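Local coordinates for protein nitrite oxidoreductase subunit B (Kuenenia stuttgartiensis, PDB 7B04) that probably relays electrons through three [4Fe-4S] clusters and one [3Fe-4S] cluster, between catalytic subunit A and the heme of subunit C in nitrite oxidoreductase, at residues F26-F30 and I280-I284; K53-W59 and M224-L228; T65-G69 and G145-K150; Q265-F271 and F345-I351. All coordinates share one frame. Residues are numbered along the deposited sequence.

Contact 1 of 4, residues F26-F30 and I280-I284; sequences FAAVF and ITWLI
Lay the helical segment Ile-280 to Ile-284, part of helix 279-286 and with a wider pi-type turn at 282-284, across the extended strand Phe-26 to Phe-30 so that their axes pass 8.8 Å apart with their N-to-C directions at 58°. The CA atoms come closest between Ala-28 and Ile-280, 6.7 Å. Ala-27 and Val-29 turn their CA-to-CB bonds to the helix. The small Ala-27 leaves a hollow into which Ile-280 (m, m) fits: Ala-27 CB meets Ile-280 CG2 at 4.1 Å, while Ile-280 CD1 reaches over the backbone to 4.2 Å from Ala-28 CA. This is a helix covering one face of a mixed sheet; the strand that leads into the helix, 267-272, is the antiparallel neighbour of 25-31. Val-29 (t) is the main bump, and Ile-280, Leu-283 (m, t) and Ile-284 (m, t) form the hollow that receives it from the helix side. Its CG2 lies 4.1 Å from Ile-280 CD1 and 3.9 Å from Ile-284 CG1, and its CG1 touches Leu-283 CD1 at 4.1 Å.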
loop_
_atom_site.group_PDB
_atom_site.type_symbol
_atom_site.label_atom_id
_atom_site.label_comp_id
_atom_site.label_asym_id
_atom_site.label_seq_id
_atom_site.Cartn_x
_atom_site.Cartn_y
_atom_site.Cartn_z
ATOM N N PHE A 26 1.558 20.770 -21.855
ATOM C CA PHE A 26 1.420 20.114 -20.561
ATOM C C PHE A 26 2.509 19.067 -20.397
ATOM O O PHE A 26 2.594 18.118 -21.182
ATOM C CB PHE A 26 0.031 19.475 -20.442
ATOM C CG PHE A 26 -0.152 18.611 -19.223
ATOM C CD1 PHE A 26 0.122 17.253 -19.264
ATOM C CD2 PHE A 26 -0.603 19.156 -18.038
ATOM C CE1 PHE A 26 -0.047 16.461 -18.142
ATOM C CE2 PHE A 26 -0.776 18.366 -16.920
ATOM C CZ PHE A 26 -0.497 17.022 -16.968
ATOM N N ALA A 27 3.340 19.238 -19.374
ATOM C CA ALA A 27 4.493 18.374 -19.189
ATOM C C ALA A 27 4.770 18.222 -17.702
ATOM O O ALA A 27 4.307 19.014 -16.877
ATOM C CB ALA A 27 5.728 18.921 -19.914
ATOM N N ALA A 28 5.534 17.184 -17.373
ATOM C CA ALA A 28 5.875 16.902 -15.988
ATOM C C ALA A 28 7.207 16.169 -15.942
ATOM O O ALA A 28 7.622 15.530 -16.912
ATOM C CB ALA A 28 4.782 16.080 -15.295
ATOM N N VAL A 29 7.871 16.269 -14.793
ATOM C CA VAL A 29 9.153 15.618 -14.554
ATOM C C VAL A 29 8.989 14.654 -13.390
ATOM O O VAL A 29 8.530 15.050 -12.314
ATOM C CB VAL A 29 10.260 16.646 -14.257
ATOM C CG1 VAL A 29 11.514 15.949 -13.755
ATOM C CG2 VAL A 29 10.556 17.477 -15.497
ATOM N N PHE A 30 9.374 13.398 -13.601
ATOM C CA PHE A 30 9.280 12.360 -12.579
ATOM C C PHE A 30 10.689 11.975 -12.150
ATOM O O PHE A 30 11.487 11.515 -12.974
ATOM C CB PHE A 30 8.541 11.121 -13.097
ATOM C CG PHE A 30 7.078 11.340 -13.396
ATOM C CD1 PHE A 30 6.503 12.596 -13.328
ATOM C CD2 PHE A 30 6.274 10.267 -13.749
ATOM C CE1 PHE A 30 5.165 12.778 -13.608
ATOM C CE2 PHE A 30 4.935 10.443 -14.028
ATOM C CZ PHE A 30 4.380 11.700 -13.956
ATOM N N ILE A 280 10.056 23.462 -15.139
ATOM C CA ILE A 280 9.812 22.369 -16.074
ATOM C C ILE A 280 10.739 22.482 -17.279
ATOM O O ILE A 280 11.469 21.541 -17.613
ATOM C CB ILE A 280 8.332 22.348 -16.496
ATOM C CG1 ILE A 280 7.460 21.881 -15.330
ATOM C CG2 ILE A 280 8.130 21.449 -17.699
ATOM C CD1 ILE A 280 7.764 20.472 -14.873
ATOM N N THR A 281 10.728 23.640 -17.944
ATOM C CA THR A 281 11.565 23.839 -19.124
ATOM C C THR A 281 13.049 23.758 -18.786
ATOM O O THR A 281 13.847 23.284 -19.603
ATOM C CB THR A 281 11.237 25.185 -19.772
ATOM O OG1 THR A 281 9.826 25.275 -20.006
ATOM C CG2 THR A 281 11.977 25.345 -21.095
ATOM N N TRP A 282 13.436 24.212 -17.592
ATOM C CA TRP A 282 14.839 24.162 -17.194
ATOM C C TRP A 282 15.332 22.723 -17.091
ATOM O O TRP A 282 16.408 22.385 -17.599
ATOM C CB TRP A 282 15.026 24.896 -15.864
ATOM C CG TRP A 282 16.456 25.045 -15.443
ATOM C CD1 TRP A 282 17.395 25.863 -16.000
ATOM C CD2 TRP A 282 17.109 24.359 -14.367
ATOM N NE1 TRP A 282 18.593 25.728 -15.342
ATOM C CE2 TRP A 282 18.444 24.811 -14.335
ATOM C CE3 TRP A 282 16.696 23.408 -13.430
ATOM C CZ2 TRP A 282 19.368 24.342 -13.402
ATOM C CZ3 TRP A 282 17.615 22.944 -12.505
ATOM C CH2 TRP A 282 18.934 23.412 -12.498
ATOM N N LEU A 283 14.556 21.861 -16.430
ATOM C CA LEU A 283 14.980 20.481 -16.214
ATOM C C LEU A 283 15.058 19.692 -17.517
ATOM O O LEU A 283 15.931 18.830 -17.673
ATOM C CB LEU A 283 14.029 19.793 -15.237
ATOM C CG LEU A 283 14.041 20.331 -13.808
ATOM C CD1 LEU A 283 12.951 19.682 -12.970
ATOM C CD2 LEU A 283 15.401 20.119 -13.184
ATOM N N ILE A 284 14.162 19.966 -18.461
ATOM C CA ILE A 284 14.035 19.119 -19.645
ATOM C C ILE A 284 14.992 19.536 -20.754
ATOM O O ILE A 284 15.614 18.683 -21.392
ATOM C CB ILE A 284 12.575 19.128 -20.136
ATOM C CG1 ILE A 284 11.637 18.644 -19.033
ATOM C CG2 ILE A 284 12.426 18.270 -21.383
ATOM C CD1 ILE A 284 10.199 19.024 -19.263
#

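Contact 2 of 4, residues K53-W59 and M224-L228; sequences KGQEFMW and MYRGL
Beside the [3Fe-4S] end of the cluster chain, the first strand of the small hairpin 224-226/231-233 packs against the loop Lys-53 to Trp-59, which links helix 40-46 to strand 62-66. The nearest CA pairs are Gly-54 with Leu-228 (4.6 Å) and Met-58 with Met-224 (6.8 Å). Arg-226 runs out almost fully extended, all chi angles near trans, and grips a single carbonyl: NE and NH2 donate to Lys-53 O at 2.9 and 2.7 Å. The Gln-55 amide lies over one face of the guanidinium, and Glu-233 takes both Arg-226 NH1, in a salt bridge, and Gln-55 NE2. Gly-54, at phi 84°, comes in so close that its CA is 3.9 Å from Leu-228 CB, leaving no room for a side chain; its N donates to Glu-56 OE2 at 2.9 Å. A water weakly bridges Gly-54 O (3.4 Å) and Gly-227 N (3.2 Å). Next comes a type I turn, Gln-55 to Met-58, closed by Met-58 N to Gln-55 O at 3.1 Å. At this end Met-58 CG meets Met-224 SD at 3.5 Å, and that sulfur makes an oblique Met-aromatic contact, 5.5 Å from the Phe-57 ring centroid. Tyr-225 points away from the loop; its ring makes a cation-pi contact with Arg-212, and its side chain is about 6 Å from the [3Fe-4S] cluster, so the arrangement belongs to that site's surroundings.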
loop_
_atom_site.group_PDB
_atom_site.type_symbol
_atom_site.label_atom_id
_atom_site.label_comp_id
_atom_site.label_asym_id
_atom_site.label_seq_id
_atom_site.Cartn_x
_atom_site.Cartn_y
_atom_site.Cartn_z
ATOM N N LYS A 53 -18.978 1.997 -13.212
ATOM C CA LYS A 53 -19.227 0.787 -13.986
ATOM C C LYS A 53 -18.573 0.857 -15.361
ATOM O O LYS A 53 -18.519 1.915 -15.993
ATOM C CB LYS A 53 -20.733 0.564 -14.141
ATOM C CG LYS A 53 -21.470 0.324 -12.834
ATOM C CD LYS A 53 -22.911 -0.087 -13.085
ATOM C CE LYS A 53 -23.724 1.069 -13.646
ATOM N NZ LYS A 53 -25.158 0.708 -13.824
ATOM N N GLY A 54 -18.076 -0.291 -15.823
ATOM C CA GLY A 54 -17.408 -0.397 -17.103
ATOM C C GLY A 54 -15.939 -0.043 -17.113
ATOM O O GLY A 54 -15.258 -0.341 -18.102
ATOM N N GLN A 55 -15.421 0.579 -16.054
ATOM C CA GLN A 55 -14.024 0.992 -15.979
ATOM C C GLN A 55 -13.278 0.251 -14.877
ATOM O O GLN A 55 -12.287 0.753 -14.344
ATOM C CB GLN A 55 -13.922 2.500 -15.768
ATOM C CG GLN A 55 -15.107 3.246 -16.315
ATOM C CD GLN A 55 -15.212 4.662 -15.798
ATOM O OE1 GLN A 55 -15.679 4.896 -14.685
ATOM N NE2 GLN A 55 -14.786 5.620 -16.612
ATOM N N GLU A 56 -13.736 -0.955 -14.542
ATOM C CA GLU A 56 -13.164 -1.685 -13.416
ATOM C C GLU A 56 -11.717 -2.076 -13.685
ATOM O O GLU A 56 -10.913 -2.156 -12.749
ATOM C CB GLU A 56 -14.015 -2.917 -13.109
ATOM C CG GLU A 56 -15.452 -2.591 -12.714
ATOM C CD GLU A 56 -16.381 -2.477 -13.912
ATOM O OE1 GLU A 56 -15.903 -2.635 -15.056
ATOM O OE2 GLU A 56 -17.588 -2.227 -13.709
ATOM N N PHE A 57 -11.369 -2.324 -14.946
ATOM C CA PHE A 57 -10.012 -2.680 -15.326
ATOM C C PHE A 57 -9.164 -1.469 -15.688
ATOM O O PHE A 57 -7.964 -1.623 -15.936
ATOM C CB PHE A 57 -10.034 -3.637 -16.522
ATOM C CG PHE A 57 -10.336 -2.958 -17.831
ATOM C CD1 PHE A 57 -11.642 -2.657 -18.185
ATOM C CD2 PHE A 57 -9.316 -2.612 -18.706
ATOM C CE1 PHE A 57 -11.925 -2.028 -19.383
ATOM C CE2 PHE A 57 -9.593 -1.982 -19.905
ATOM C CZ PHE A 57 -10.900 -1.691 -20.244
ATOM N N MET A 58 -9.752 -0.277 -15.720
ATOM C CA MET A 58 -9.079 0.906 -16.243
ATOM C C MET A 58 -8.261 1.568 -15.140
ATOM O O MET A 58 -8.803 1.936 -14.091
ATOM C CB MET A 58 -10.096 1.885 -16.828
ATOM C CG MET A 58 -10.574 1.499 -18.221
ATOM S SD MET A 58 -12.075 2.341 -18.755
ATOM C CE MET A 58 -11.572 4.053 -18.636
ATOM N N TRP A 59 -6.958 1.713 -15.381
ATOM C CA TRP A 59 -6.035 2.403 -14.481
ATOM C C TRP A 59 -5.226 3.373 -15.337
ATOM O O TRP A 59 -4.153 3.016 -15.833
ATOM C CB TRP A 59 -5.140 1.409 -13.737
ATOM C CG TRP A 59 -5.902 0.386 -12.948
ATOM C CD1 TRP A 59 -6.303 -0.845 -13.376
ATOM C CD2 TRP A 59 -6.354 0.509 -11.594
ATOM N NE1 TRP A 59 -6.980 -1.496 -12.373
ATOM C CE2 TRP A 59 -7.025 -0.687 -11.269
ATOM C CE3 TRP A 59 -6.259 1.513 -10.626
ATOM C CZ2 TRP A 59 -7.597 -0.906 -10.017
ATOM C CZ3 TRP A 59 -6.825 1.293 -9.383
ATOM C CH2 TRP A 59 -7.488 0.094 -9.091
ATOM N N MET A 224 -8.512 3.234 -23.378
ATOM C CA MET A 224 -9.135 2.008 -22.910
ATOM C C MET A 224 -10.619 2.032 -23.237
ATOM O O MET A 224 -11.282 3.060 -23.080
ATOM C CB MET A 224 -8.923 1.824 -21.406
ATOM C CG MET A 224 -7.461 1.832 -20.995
ATOM S SD MET A 224 -7.204 1.956 -19.218
ATOM C CE MET A 224 -5.481 2.443 -19.162
ATOM N N TYR A 225 -11.133 0.890 -23.686
ATOM C CA TYR A 225 -12.518 0.765 -24.117
ATOM C C TYR A 225 -13.408 0.480 -22.917
ATOM O O TYR A 225 -13.171 -0.477 -22.167
ATOM C CB TYR A 225 -12.645 -0.341 -25.159
ATOM C CG TYR A 225 -14.044 -0.591 -25.675
ATOM C CD1 TYR A 225 -14.714 0.367 -26.425
ATOM C CD2 TYR A 225 -14.684 -1.799 -25.438
ATOM C CE1 TYR A 225 -15.985 0.130 -26.917
ATOM C CE2 TYR A 225 -15.955 -2.043 -25.920
ATOM C CZ TYR A 225 -16.603 -1.076 -26.658
ATOM O OH TYR A 225 -17.869 -1.320 -27.139
ATOM N N ARG A 226 -14.425 1.314 -22.740
ATOM C CA ARG A 226 -15.369 1.175 -21.640
ATOM C C ARG A 226 -16.540 0.310 -22.076
ATOM O O ARG A 226 -17.341 0.721 -22.924
ATOM C CB ARG A 226 -15.864 2.536 -21.163
ATOM C CG ARG A 226 -16.548 2.475 -19.814
ATOM C CD ARG A 226 -16.849 3.846 -19.249
ATOM N NE ARG A 226 -17.735 3.734 -18.099
ATOM C CZ ARG A 226 -18.389 4.751 -17.552
ATOM N NH1 ARG A 226 -18.278 5.979 -18.050
ATOM N NH2 ARG A 226 -19.167 4.539 -16.500
ATOM N N GLY A 227 -16.573 -0.920 -21.568
ATOM C CA GLY A 227 -17.662 -1.830 -21.898
ATOM C C GLY A 227 -19.051 -1.236 -21.746
ATOM O O GLY A 227 -19.923 -1.462 -22.587
ATOM N N LEU A 228 -19.271 -0.453 -20.689
ATOM C CA LEU A 228 -20.608 0.087 -20.426
ATOM C C LEU A 228 -21.052 1.099 -21.482
ATOM O O LEU A 228 -22.184 1.042 -21.976
ATOM C CB LEU A 228 -20.653 0.727 -19.034
ATOM C CG LEU A 228 -22.064 0.951 -18.471
ATOM C CD1 LEU A 228 -22.578 -0.315 -17.798
ATOM C CD2 LEU A 228 -22.067 2.133 -17.512
HETATM O O HOH W 1 -16.143 -3.343 -19.462
#

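Contact 3 of 4, residues T65-G69 and G145-K150; sequences TKPYG and GEDTAK
Thr-65, near the end of strand 62-66, turns its CA-to-CB bond toward the loop Gly-145 to Lys-150, with its CA 5.2 Å from that of Glu-146. In the m rotamer its OG1 accepts a nearly linear hydrogen bond from Asp-147 N, 3.1 Å at 175°, while its CB rests 3.2 Å from Gly-145 O and its CG2 3.6 Å from Thr-148 N. That side is shaped by a type II turn, Gly-145 to Thr-148, with Asp-147 at positive phi (53°); Thr-148 N to Gly-145 O closes it weakly at 3.4 Å, and Thr-148 OG1 donates to Glu-146 O at 3.2 Å. Lys-66 turns away; its NZ donates to Gly-69 O at 2.6 Å and forms a salt bridge with Asp-76. A cis peptide then leads into Pro-67, whose CG meets Lys-150 CB at 4.2 Å. Tyr-68 (m) leans over the loop: CD2 is 3.9 Å from Thr-148 CG2, and the ring edge faces Ala-149 O, 3.6 Å from CE2. Gly-69 N returns to Thr-65 O at 2.7 Å, closing the bend, and Gly-69 CA sits 4.1 Å from Gly-145 CA, too near for a side chain between them. One hydroxyl thus serves a backbone NH inside the turn, while Glu-146 binds His-920 and Arg-919 of subunit A and Asp-147 binds Tyr-170 and the same Arg-919: the chemistry joins two bends and presents negative charge to the partner subunit.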
loop_
_atom_site.group_PDB
_atom_site.type_symbol
_atom_site.label_atom_id
_atom_site.label_comp_id
_atom_site.label_asym_id
_atom_site.label_seq_id
_atom_site.Cartn_x
_atom_site.Cartn_y
_atom_site.Cartn_z
ATOM N N THR A 65 6.666 -2.053 -11.981
ATOM C CA THR A 65 8.008 -2.455 -11.572
ATOM C C THR A 65 8.779 -2.956 -12.790
ATOM O O THR A 65 8.517 -4.052 -13.296
ATOM C CB THR A 65 7.939 -3.538 -10.499
ATOM O OG1 THR A 65 7.490 -2.967 -9.264
ATOM C CG2 THR A 65 9.301 -4.174 -10.302
ATOM N N LYS A 66 9.726 -2.153 -13.264
ATOM C CA LYS A 66 10.547 -2.555 -14.393
ATOM C C LYS A 66 11.677 -3.466 -13.917
ATOM O O LYS A 66 12.148 -3.340 -12.783
ATOM C CB LYS A 66 11.125 -1.328 -15.092
ATOM C CG LYS A 66 10.085 -0.418 -15.729
ATOM C CD LYS A 66 9.540 -1.010 -17.019
ATOM C CE LYS A 66 8.149 -1.577 -16.813
ATOM N NZ LYS A 66 7.569 -2.141 -18.063
ATOM N N PRO A 67 12.146 -4.393 -14.770
ATOM C CA PRO A 67 11.839 -4.543 -16.197
ATOM C C PRO A 67 10.700 -5.513 -16.524
ATOM O O PRO A 67 10.147 -5.439 -17.621
ATOM C CB PRO A 67 13.155 -5.071 -16.760
ATOM C CG PRO A 67 13.690 -5.925 -15.652
ATOM C CD PRO A 67 13.237 -5.293 -14.355
ATOM N N TYR A 68 10.354 -6.404 -15.594
ATOM C CA TYR A 68 9.385 -7.456 -15.885
ATOM C C TYR A 68 7.936 -6.991 -15.812
ATOM O O TYR A 68 7.068 -7.623 -16.425
ATOM C CB TYR A 68 9.583 -8.632 -14.925
ATOM C CG TYR A 68 10.865 -9.405 -15.147
ATOM C CD1 TYR A 68 11.011 -10.243 -16.243
ATOM C CD2 TYR A 68 11.923 -9.299 -14.256
ATOM C CE1 TYR A 68 12.180 -10.952 -16.450
ATOM C CE2 TYR A 68 13.095 -10.004 -14.452
ATOM C CZ TYR A 68 13.218 -10.829 -15.550
ATOM O OH TYR A 68 14.385 -11.531 -15.745
ATOM N N GLY A 69 7.652 -5.906 -15.086
ATOM C CA GLY A 69 6.285 -5.503 -14.842
ATOM C C GLY A 69 5.680 -4.656 -15.948
ATOM O O GLY A 69 6.375 -4.111 -16.798
ATOM N N GLY A 145 4.188 -8.268 -12.044
ATOM C CA GLY A 145 5.621 -8.209 -11.825
ATOM C C GLY A 145 6.069 -7.229 -10.765
ATOM O O GLY A 145 7.155 -6.652 -10.887
ATOM N N GLU A 146 5.260 -7.017 -9.728
ATOM C CA GLU A 146 5.636 -6.112 -8.648
ATOM C C GLU A 146 6.913 -6.579 -7.960
ATOM O O GLU A 146 7.036 -7.746 -7.574
ATOM C CB GLU A 146 4.504 -6.001 -7.627
ATOM C CG GLU A 146 4.813 -5.051 -6.480
ATOM C CD GLU A 146 3.755 -5.076 -5.398
ATOM O OE1 GLU A 146 2.815 -5.893 -5.502
ATOM O OE2 GLU A 146 3.858 -4.276 -4.445
ATOM N N ASP A 147 7.861 -5.652 -7.804
ATOM C CA ASP A 147 9.093 -5.881 -7.043
ATOM C C ASP A 147 9.838 -7.126 -7.518
ATOM O O ASP A 147 10.516 -7.799 -6.738
ATOM C CB ASP A 147 8.802 -5.966 -5.543
ATOM C CG ASP A 147 8.303 -4.653 -4.972
ATOM O OD1 ASP A 147 8.615 -3.594 -5.557
ATOM O OD2 ASP A 147 7.601 -4.679 -3.940
ATOM N N THR A 148 9.717 -7.440 -8.805
ATOM C CA THR A 148 10.417 -8.566 -9.407
ATOM C C THR A 148 11.702 -8.050 -10.041
ATOM O O THR A 148 11.658 -7.227 -10.962
ATOM C CB THR A 148 9.541 -9.263 -10.448
ATOM O OG1 THR A 148 8.285 -9.622 -9.856
ATOM C CG2 THR A 148 10.226 -10.517 -10.968
ATOM N N ALA A 149 12.838 -8.532 -9.551
ATOM C CA ALA A 149 14.138 -8.032 -9.970
ATOM C C ALA A 149 14.750 -8.926 -11.039
ATOM O O ALA A 149 14.441 -10.115 -11.137
ATOM C CB ALA A 149 15.090 -7.932 -8.775
ATOM N N LYS A 150 15.619 -8.332 -11.852
ATOM C CA LYS A 150 16.478 -9.082 -12.756
ATOM C C LYS A 150 17.736 -9.490 -11.999
ATOM O O LYS A 150 18.331 -8.671 -11.294
ATOM C CB LYS A 150 16.835 -8.245 -13.986
ATOM C CG LYS A 150 17.570 -9.009 -15.072
ATOM C CD LYS A 150 19.053 -8.675 -15.073
ATOM C CE LYS A 150 19.756 -9.285 -16.273
ATOM N NZ LYS A 150 19.781 -10.773 -16.203
#

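Contact 4 of 4, residues Q265-F271 and F345-I351; sequences QIRLQGF and FRMTQTI. With SF4 (iron/sulfur cluster), chain B.
Strand 267-271, with Gln-265 and Ile-266 leading into it, is flanked by the loop Phe-345 to Ile-351. The closest CA pairs are Leu-268 with Phe-345 and Gln-265 with Arg-346, each 5.3 Å, and Gly-270 with Ile-351, 5.9 Å. Gln-265 and Arg-346 both have left-handed backbone angles (47/51° and 56/41°). Phe-345 takes the m rotamer and offers a ring face to Leu-268 (t, p), whose CB stands 3.7 Å from the ring centroid in a CH-pi contact. Arg-346 folds back through m, m, p so that its NH2 makes a weak hydrogen bond to Arg-267 O, 2.9 Å; its NH1 is held by a salt bridge to Glu-255. At the far end Ile-351 (m, t) sets CG2 3.9 Å from Gly-270 CA and CD1 4.2 Å from Phe-271 CE2. Gln-269 NE2 donates to the carbonyl of the next residue, Gly-270 O, at 3.2 Å, its OE1 accepting from Thr-256 N. Facing away from the loop, Arg-267 (p, t, p, t) brings NH1 to 3.5 Å from S1 of the iron-sulfur cluster, and Ile-266 CD1 lies equally far from that sulfur. The strand's start and the residue before it thus line [4Fe-4S] cluster #1, whose ligands include Cys-41 and Cys-262.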
loop_
_atom_site.group_PDB
_atom_site.type_symbol
_atom_site.label_atom_id
_atom_site.label_comp_id
_atom_site.label_asym_id
_atom_site.label_seq_id
_atom_site.Cartn_x
_atom_site.Cartn_y
_atom_site.Cartn_z
ATOM N N GLN A 265 7.487 12.796 -3.338
ATOM C CA GLN A 265 7.912 14.072 -3.917
ATOM C C GLN A 265 8.767 13.879 -5.172
ATOM O O GLN A 265 9.856 14.441 -5.299
ATOM C CB GLN A 265 8.661 14.907 -2.877
ATOM C CG GLN A 265 7.840 15.260 -1.644
ATOM C CD GLN A 265 8.669 15.930 -0.561
ATOM O OE1 GLN A 265 9.890 16.037 -0.674
ATOM N NE2 GLN A 265 8.004 16.388 0.495
ATOM N N ILE A 266 8.268 13.074 -6.114
ATOM C CA ILE A 266 9.053 12.772 -7.307
ATOM C C ILE A 266 8.592 13.512 -8.562
ATOM O O ILE A 266 9.387 13.652 -9.504
ATOM C CB ILE A 266 9.061 11.252 -7.584
ATOM C CG1 ILE A 266 7.854 10.847 -8.429
ATOM C CG2 ILE A 266 9.046 10.469 -6.294
ATOM C CD1 ILE A 266 8.025 9.522 -9.132
ATOM N N ARG A 267 7.351 13.989 -8.608
ATOM C CA ARG A 267 6.781 14.541 -9.831
ATOM C C ARG A 267 6.451 16.014 -9.644
ATOM O O ARG A 267 5.861 16.404 -8.630
ATOM C CB ARG A 267 5.550 13.759 -10.293
ATOM C CG ARG A 267 4.528 13.544 -9.248
ATOM C CD ARG A 267 3.325 12.781 -9.765
ATOM N NE ARG A 267 3.629 11.492 -10.374
ATOM C CZ ARG A 267 2.697 10.652 -10.814
ATOM N NH1 ARG A 267 3.039 9.493 -11.358
ATOM N NH2 ARG A 267 1.414 10.976 -10.710
ATOM N N LEU A 268 6.840 16.822 -10.625
ATOM C CA LEU A 268 6.485 18.233 -10.710
ATOM C C LEU A 268 5.798 18.457 -12.048
ATOM O O LEU A 268 6.353 18.116 -13.096
ATOM C CB LEU A 268 7.721 19.126 -10.583
ATOM C CG LEU A 268 7.480 20.636 -10.616
ATOM C CD1 LEU A 268 6.949 21.120 -9.277
ATOM C CD2 LEU A 268 8.754 21.376 -10.997
ATOM N N GLN A 269 4.593 19.018 -12.013
ATOM C CA GLN A 269 3.787 19.207 -13.210
ATOM C C GLN A 269 3.679 20.687 -13.544
ATOM O O GLN A 269 3.446 21.518 -12.658
ATOM C CB GLN A 269 2.390 18.617 -13.017
ATOM C CG GLN A 269 1.578 18.532 -14.290
ATOM C CD GLN A 269 0.495 19.590 -14.356
ATOM O OE1 GLN A 269 -0.543 19.472 -13.708
ATOM N NE2 GLN A 269 0.727 20.624 -15.157
ATOM N N GLY A 270 3.842 21.005 -14.825
ATOM C CA GLY A 270 3.757 22.367 -15.312
ATOM C C GLY A 270 3.540 22.417 -16.810
ATOM O O GLY A 270 2.758 21.633 -17.355
ATOM N N PHE A 271 4.219 23.339 -17.488
ATOM C CA PHE A 271 4.148 23.431 -18.937
ATOM C C PHE A 271 5.543 23.621 -19.512
ATOM O O PHE A 271 6.422 24.206 -18.871
ATOM C CB PHE A 271 3.237 24.580 -19.383
ATOM C CG PHE A 271 1.831 24.464 -18.876
ATOM C CD1 PHE A 271 0.937 23.589 -19.470
ATOM C CD2 PHE A 271 1.405 25.223 -17.800
ATOM C CE1 PHE A 271 -0.360 23.479 -19.003
ATOM C CE2 PHE A 271 0.111 25.119 -17.329
ATOM C CZ PHE A 271 -0.773 24.246 -17.931
ATOM N N PHE A 345 9.696 20.225 -5.580
ATOM C CA PHE A 345 8.715 19.224 -5.974
ATOM C C PHE A 345 7.706 18.990 -4.856
ATOM O O PHE A 345 8.082 18.785 -3.698
ATOM C CB PHE A 345 9.406 17.906 -6.329
ATOM C CG PHE A 345 10.135 17.922 -7.648
ATOM C CD1 PHE A 345 10.362 19.107 -8.329
ATOM C CD2 PHE A 345 10.596 16.740 -8.203
ATOM C CE1 PHE A 345 11.036 19.110 -9.537
ATOM C CE2 PHE A 345 11.267 16.737 -9.410
ATOM C CZ PHE A 345 11.487 17.924 -10.078
ATOM N N ARG A 346 6.422 19.018 -5.215
ATOM C CA ARG A 346 5.328 18.666 -4.308
ATOM C C ARG A 346 5.353 19.494 -3.026
ATOM O O ARG A 346 5.109 18.984 -1.930
ATOM C CB ARG A 346 5.341 17.169 -3.984
ATOM C CG ARG A 346 4.979 16.280 -5.162
ATOM C CD ARG A 346 3.474 16.055 -5.260
ATOM N NE ARG A 346 2.725 17.293 -5.466
ATOM C CZ ARG A 346 2.701 17.982 -6.605
ATOM N NH1 ARG A 346 1.989 19.097 -6.688
ATOM N NH2 ARG A 346 3.383 17.556 -7.660
ATOM N N MET A 347 5.647 20.786 -3.161
ATOM C CA MET A 347 5.519 21.707 -2.043
ATOM C C MET A 347 4.184 22.435 -2.040
ATOM O O MET A 347 3.741 22.887 -0.977
ATOM C CB MET A 347 6.666 22.726 -2.056
ATOM C CG MET A 347 8.039 22.097 -1.866
ATOM S SD MET A 347 8.149 21.189 -0.313
ATOM C CE MET A 347 9.561 20.130 -0.619
ATOM N N THR A 348 3.539 22.551 -3.198
ATOM C CA THR A 348 2.214 23.139 -3.315
ATOM C C THR A 348 1.445 22.385 -4.389
ATOM O O THR A 348 2.024 21.647 -5.192
ATOM C CB THR A 348 2.277 24.633 -3.662
ATOM O OG1 THR A 348 0.953 25.181 -3.676
ATOM C CG2 THR A 348 2.919 24.836 -5.027
ATOM N N GLN A 349 0.130 22.582 -4.405
ATOM C CA GLN A 349 -0.705 22.016 -5.457
ATOM C C GLN A 349 -0.917 22.973 -6.621
ATOM O O GLN A 349 -1.408 22.547 -7.671
ATOM C CB GLN A 349 -2.059 21.569 -4.895
ATOM C CG GLN A 349 -2.637 22.468 -3.824
ATOM C CD GLN A 349 -3.656 21.751 -2.962
ATOM O OE1 GLN A 349 -3.965 20.582 -3.190
ATOM N NE2 GLN A 349 -4.189 22.452 -1.967
ATOM N N THR A 350 -0.566 24.245 -6.462
ATOM C CA THR A 350 -0.719 25.213 -7.536
ATOM C C THR A 350 0.457 25.101 -8.497
ATOM O O THR A 350 1.606 24.935 -8.076
ATOM C CB THR A 350 -0.799 26.632 -6.968
ATOM O OG1 THR A 350 -1.867 26.711 -6.015
ATOM C CG2 THR A 350 -1.036 27.648 -8.076
ATOM N N ILE A 351 0.167 25.192 -9.795
ATOM C CA ILE A 351 1.222 25.088 -10.796
ATOM C C ILE A 351 2.123 26.311 -10.711
ATOM O O ILE A 351 1.649 27.451 -10.620
ATOM C CB ILE A 351 0.623 24.936 -12.202
ATOM C CG1 ILE A 351 -0.177 23.638 -12.307
ATOM C CG2 ILE A 351 1.719 24.956 -13.257
ATOM C CD1 ILE A 351 -0.973 23.513 -13.588
HETATM FE FE1 SF4 B . 4.145 6.932 -4.992
HETATM FE FE2 SF4 B . 3.047 7.388 -7.459
HETATM FE FE3 SF4 B . 5.726 6.866 -7.225
HETATM FE FE4 SF4 B . 4.711 9.248 -6.335
HETATM S S1 SF4 B . 4.754 8.498 -8.488
HETATM S S2 SF4 B . 6.194 7.900 -5.248
HETATM S S3 SF4 B . 2.674 8.580 -5.554
HETATM S S4 SF4 B . 4.006 5.455 -6.722
#

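Contacts 1 and 4 form one unit, their centres 10 Å apart. Strands 25-31 and 267-272 are antiparallel neighbours, with Ala-27 O 2.9 Å from Gly-270 N and Val-29 N 2.9 Å from Leu-268 O, and Leu-268 touches both helix 279-286 and Phe-345, so helix and loop meet over the same sheet. Contacts 2 and 3 lie apart, their centres 25 Å from each other and 26 to 30 Å from those of the other two. Along the chain both are nested within the loop closed by contact 1, contact 3 also within that of contact 2. Contact 4 lines [4Fe-4S] cluster #1, in contact 3 the side chain of Thr-65 is about 9 Å from a bound [4Fe-4S] cluster, and contact 2 borders the [3Fe-4S] end.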